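Local coordinates for protein alternansucrase (Leuconostoc mesenteroides, PDB 6HVG) that belongs to glycoside hydrolase family 70, joining a large catalytic region of the TIM-barrel clan to flanking choline-binding-type repeats, and carries a bound calcium ion, at residues A[194-197]-A[202-205]; A[228-231]-A[235-238]. All blocks are in the same frame, centred on the assembly; numbering follows the deposited sequence.

Interaction 1. Residues A[194-197]-A[202-205]; sequences YFDS and ASSN
The amide of Asn205 sits on the ring of Tyr194, with ND2 3.1 Å above the ring plane and over its centre. ND2 is 3.3 Å from Tyr194 CE1 and nearly as close to the other ring carbons, while CB of Asn205 rests 3.7 Å from Tyr194 CD1. Amide and ring are turned 61° against each other, so this is an amide nitrogen perched on a pi face, not a flat stack. An asparagine suits the spot because its short side chain can lay the nitrogen on the ring and still let the same ND2 hydrogen-bond to Ser231 OG. The bond from CA to CB of Tyr194 points toward 202-205, and CG anti to the backbone N (chi1 180°) sets the ring under the amide nitrogen; Ser203 O meets the ring edge near its plane. The backbones are joined by a single bridge between Phe195 and Ala202, whose CA atoms are 4.3 Å apart. Ser203 N donates to Tyr194 O over 3.1 Å, reaching the oxygen from above the carbonyl plane; CA of Ala202 adds a C-H...O contact to the same oxygen at 3.3 Å. The two segments form the ends of the connection between strands 191-194 and 205-209, from Tyr194, the last residue of one, to Asn205, the first of the other, within a choline-binding repeat, a short module built around aromatic-rich beta hairpins. Ala202 is small enough for the Phe195 ring to approach, CE1 lying 4.2 Å from Ala202 CB, and Phe195 also packs on Arg186 of strand 185-188. Asp196 bends its carboxylate back to its own loop, where OD2 accepts from Val198 N. Farther out, Phe195 and Ala202 are tied by backbone hydrogen bonds to Ser184 and Leu171, and the Tyr194 ring also meets that of Phe185.

Interaction 2. Residues A[228-231]-A[235-238]; sequences VADS and TYYF
The Tyr236 ring receives Asp230 at its edge: OD2 lies near the ring plane, 3.8 Å from CE1, with the carboxylate plane 60° from that of the ring. The Phe238 ring is likewise met at its edge, by the CG2 methyl of Val228, 4.0 Å from CE1. Valine suits this buried place because it is branched at CB: CG2, anti to the carbonyl carbon, goes to Phe238, and the beta-carbon itself also nears that ring. The two strands run antiparallel. Val228 N donates to Tyr236 O (3.1 Å) and Tyr236 N returns a nearly straight bond to Val228 O (3.0 Å, 172° at the hydrogen), which makes Val228 and Tyr236 a hydrogen-bonded pair. Ala229 and Thr235 form the following non-hydrogen-bonded pair, with their side chains on the opposite face from Val228 and Tyr236. Asp230 suits the turn that follows, since OD1 accepts from Gln234 N and closes the connection. In this two-stranded hairpin, Tyr236, Phe238 and Asp230 pack against Val206 of strand 205-209, whereas Thr235 bonds through its backbone to Gln264 and Tyr237 to Leu245.

In the fold
From the N terminus, interaction 1 comes first, closing the loop between strands 191-194 and 205-209 with four residues between its segments. Interaction 2 follows in series, neither nested nor crossed, and closes the five-residue connection 230-234 of the hairpin 226-229/235-238. Their centres lie 13 Å apart, and the two sites touch directly. Besides the Asn205-Ser231 bond, Tyr194 OH probably shares a weak hydrogen bond with OG of Ser231, in that connection, and Asn205 OD1 packs on Asp230 CA. Ser204 CB also packs on Val228 CG1. These contacts tie the end of the 191-194/205-209 connection to the hairpin, with centres about 38 and 42 Å from the centre of the chain, on the same side of it.

Interaction 1. Residues A[194-197]-A[202-205]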
loop_
_atom_site.group_PDB
_atom_site.type_symbol
_atom_site.label_atom_id
_atom_site.label_comp_id
_atom_site.label_asym_id
_atom_site.label_seq_id
_atom_site.Cartn_x
_atom_site.Cartn_y
_atom_site.Cartn_z
ATOM N N TYR A 194 9.506 -29.572 -27.911
ATOM C CA TYR A 194 8.376 -30.022 -27.091
ATOM C C TYR A 194 7.545 -28.830 -26.710
ATOM O O TYR A 194 8.076 -27.738 -26.504
ATOM C CB TYR A 194 8.851 -30.722 -25.802
ATOM C CG TYR A 194 7.743 -31.218 -24.881
ATOM C CD1 TYR A 194 7.533 -30.623 -23.636
ATOM C CD2 TYR A 194 6.903 -32.282 -25.261
ATOM C CE1 TYR A 194 6.529 -31.074 -22.784
ATOM C CE2 TYR A 194 5.892 -32.735 -24.416
ATOM C CZ TYR A 194 5.705 -32.124 -23.176
ATOM O OH TYR A 194 4.714 -32.561 -22.323
ATOM N N PHE A 195 6.241 -29.055 -26.606
ATOM C CA PHE A 195 5.310 -28.036 -26.162
ATOM C C PHE A 195 4.564 -28.558 -24.908
ATOM O O PHE A 195 4.250 -29.752 -24.816
ATOM C CB PHE A 195 4.383 -27.688 -27.320
ATOM C CG PHE A 195 5.099 -27.166 -28.556
ATOM C CD1 PHE A 195 5.146 -25.804 -28.836
ATOM C CD2 PHE A 195 5.688 -28.037 -29.464
ATOM C CE1 PHE A 195 5.777 -25.330 -29.980
ATOM C CE2 PHE A 195 6.328 -27.565 -30.607
ATOM C CZ PHE A 195 6.380 -26.211 -30.859
ATOM N N ASP A 196 4.325 -27.677 -23.938
ATOM C CA ASP A 196 3.725 -28.058 -22.641
ATOM C C ASP A 196 2.314 -28.637 -22.809
ATOM O O ASP A 196 1.633 -28.342 -23.790
ATOM C CB ASP A 196 3.670 -26.840 -21.705
ATOM C CG ASP A 196 3.360 -27.208 -20.257
ATOM O OD1 ASP A 196 4.290 -27.654 -19.542
ATOM O OD2 ASP A 196 2.193 -27.029 -19.831
ATOM N N SER A 197 1.897 -29.465 -21.853
ATOM C CA SER A 197 0.612 -30.166 -21.924
ATOM C C SER A 197 -0.606 -29.315 -21.499
ATOM O O SER A 197 -1.747 -29.614 -21.890
ATOM C CB SER A 197 0.679 -31.451 -21.083
ATOM O OG SER A 197 0.591 -31.185 -19.688
ATOM N N ALA A 202 6.424 -23.751 -25.702
ATOM C CA ALA A 202 7.677 -24.466 -25.924
ATOM C C ALA A 202 8.542 -24.541 -24.640
ATOM O O ALA A 202 8.899 -23.513 -24.034
ATOM C CB ALA A 202 8.447 -23.842 -27.086
ATOM N N SER A 203 8.835 -25.770 -24.215
ATOM C CA SER A 203 9.717 -26.011 -23.061
ATOM C C SER A 203 10.598 -27.279 -23.175
ATOM O O SER A 203 10.345 -28.170 -23.958
ATOM C CB SER A 203 8.916 -26.011 -21.741
ATOM O OG SER A 203 7.835 -26.924 -21.765
ATOM N N SER A 204 11.651 -27.316 -22.374
ATOM C CA SER A 204 12.598 -28.421 -22.346
ATOM C C SER A 204 11.960 -29.755 -22.023
ATOM O O SER A 204 11.104 -29.863 -21.157
ATOM C CB SER A 204 13.676 -28.171 -21.287
ATOM O OG SER A 204 14.455 -27.051 -21.633
ATOM N N ASN A 205 12.431 -30.788 -22.697
ATOM C CA ASN A 205 12.036 -32.135 -22.376
ATOM C C ASN A 205 13.044 -33.133 -22.923
ATOM O O ASN A 205 13.978 -32.776 -23.651
ATOM C CB ASN A 205 10.634 -32.423 -22.952
ATOM C CG ASN A 205 9.813 -33.348 -22.078
ATOM O OD1 ASN A 205 10.274 -33.849 -21.066
ATOM N ND2 ASN A 205 8.582 -33.575 -22.477
#

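Interaction 2. Residues A[228-231]-A[235-238]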
loop_
_atom_site.group_PDB
_atom_site.type_symbol
_atom_site.label_atom_id
_atom_site.label_comp_id
_atom_site.label_asym_id
_atom_site.label_seq_id
_atom_site.Cartn_x
_atom_site.Cartn_y
_atom_site.Cartn_z
ATOM N N VAL A 228 18.615 -31.955 -17.705
ATOM C CA VAL A 228 17.234 -31.667 -18.115
ATOM C C VAL A 228 16.239 -32.503 -17.321
ATOM O O VAL A 228 16.460 -33.695 -17.064
ATOM C CB VAL A 228 16.974 -31.943 -19.604
ATOM C CG1 VAL A 228 15.694 -31.244 -20.042
ATOM C CG2 VAL A 228 18.143 -31.480 -20.447
ATOM N N ALA A 229 15.136 -31.866 -16.941
ATOM C CA ALA A 229 14.048 -32.577 -16.296
ATOM C C ALA A 229 13.018 -32.828 -17.362
ATOM O O ALA A 229 12.745 -31.928 -18.164
ATOM C CB ALA A 229 13.452 -31.752 -15.166
ATOM N N ASP A 230 12.460 -34.042 -17.386
ATOM C CA ASP A 230 11.414 -34.369 -18.353
ATOM C C ASP A 230 10.012 -34.037 -17.812
ATOM O O ASP A 230 9.872 -33.497 -16.712
ATOM C CB ASP A 230 11.546 -35.817 -18.850
ATOM C CG ASP A 230 11.074 -36.857 -17.841
ATOM O OD1 ASP A 230 10.464 -36.496 -16.811
ATOM O OD2 ASP A 230 11.321 -38.063 -18.088
ATOM N N SER A 231 8.990 -34.329 -18.608
ATOM C CA SER A 231 7.594 -34.058 -18.252
ATOM C C SER A 231 7.188 -34.645 -16.897
ATOM O O SER A 231 6.510 -33.991 -16.124
ATOM C CB SER A 231 6.657 -34.601 -19.345
ATOM O OG SER A 231 6.725 -33.822 -20.530
ATOM N N THR A 235 15.022 -36.520 -13.923
ATOM C CA THR A 235 16.193 -35.762 -14.344
ATOM C C THR A 235 17.273 -36.648 -14.972
ATOM O O THR A 235 17.663 -37.685 -14.414
ATOM C CB THR A 235 16.816 -35.024 -13.143
ATOM O OG1 THR A 235 15.856 -34.125 -12.587
ATOM C CG2 THR A 235 18.029 -34.232 -13.551
ATOM N N TYR A 236 17.779 -36.185 -16.117
ATOM C CA TYR A 236 18.893 -36.826 -16.822
ATOM C C TYR A 236 20.072 -35.874 -16.871
ATOM O O TYR A 236 19.868 -34.665 -16.827
ATOM C CB TYR A 236 18.526 -37.126 -18.263
ATOM C CG TYR A 236 17.419 -38.115 -18.450
ATOM C CD1 TYR A 236 16.096 -37.749 -18.273
ATOM C CD2 TYR A 236 17.692 -39.405 -18.854
ATOM C CE1 TYR A 236 15.073 -38.650 -18.471
ATOM C CE2 TYR A 236 16.681 -40.313 -19.040
ATOM C CZ TYR A 236 15.374 -39.928 -18.859
ATOM O OH TYR A 236 14.371 -40.838 -19.067
ATOM N N TYR A 237 21.292 -36.389 -17.024
ATOM C CA TYR A 237 22.387 -35.514 -17.406
ATOM C C TYR A 237 22.984 -36.017 -18.681
ATOM O O TYR A 237 23.464 -37.148 -18.723
ATOM C CB TYR A 237 23.465 -35.433 -16.340
ATOM C CG TYR A 237 24.523 -34.408 -16.715
ATOM C CD1 TYR A 237 24.296 -33.048 -16.544
ATOM C CD2 TYR A 237 25.724 -34.795 -17.286
ATOM C CE1 TYR A 237 25.249 -32.103 -16.895
ATOM C CE2 TYR A 237 26.680 -33.864 -17.644
ATOM C CZ TYR A 237 26.440 -32.523 -17.451
ATOM O OH TYR A 237 27.383 -31.601 -17.808
ATOM N N PHE A 238 22.961 -35.175 -19.710
ATOM C CA PHE A 238 23.508 -35.536 -21.010
ATOM C C PHE A 238 24.921 -34.992 -21.158
ATOM O O PHE A 238 25.182 -33.844 -20.830
ATOM C CB PHE A 238 22.602 -35.017 -22.110
ATOM C CG PHE A 238 21.199 -35.540 -22.005
ATOM C CD1 PHE A 238 20.197 -34.772 -21.415
ATOM C CD2 PHE A 238 20.885 -36.824 -22.456
ATOM C CE1 PHE A 238 18.903 -35.261 -21.307
ATOM C CE2 PHE A 238 19.603 -37.314 -22.337
ATOM C CZ PHE A 238 18.604 -36.533 -21.765
#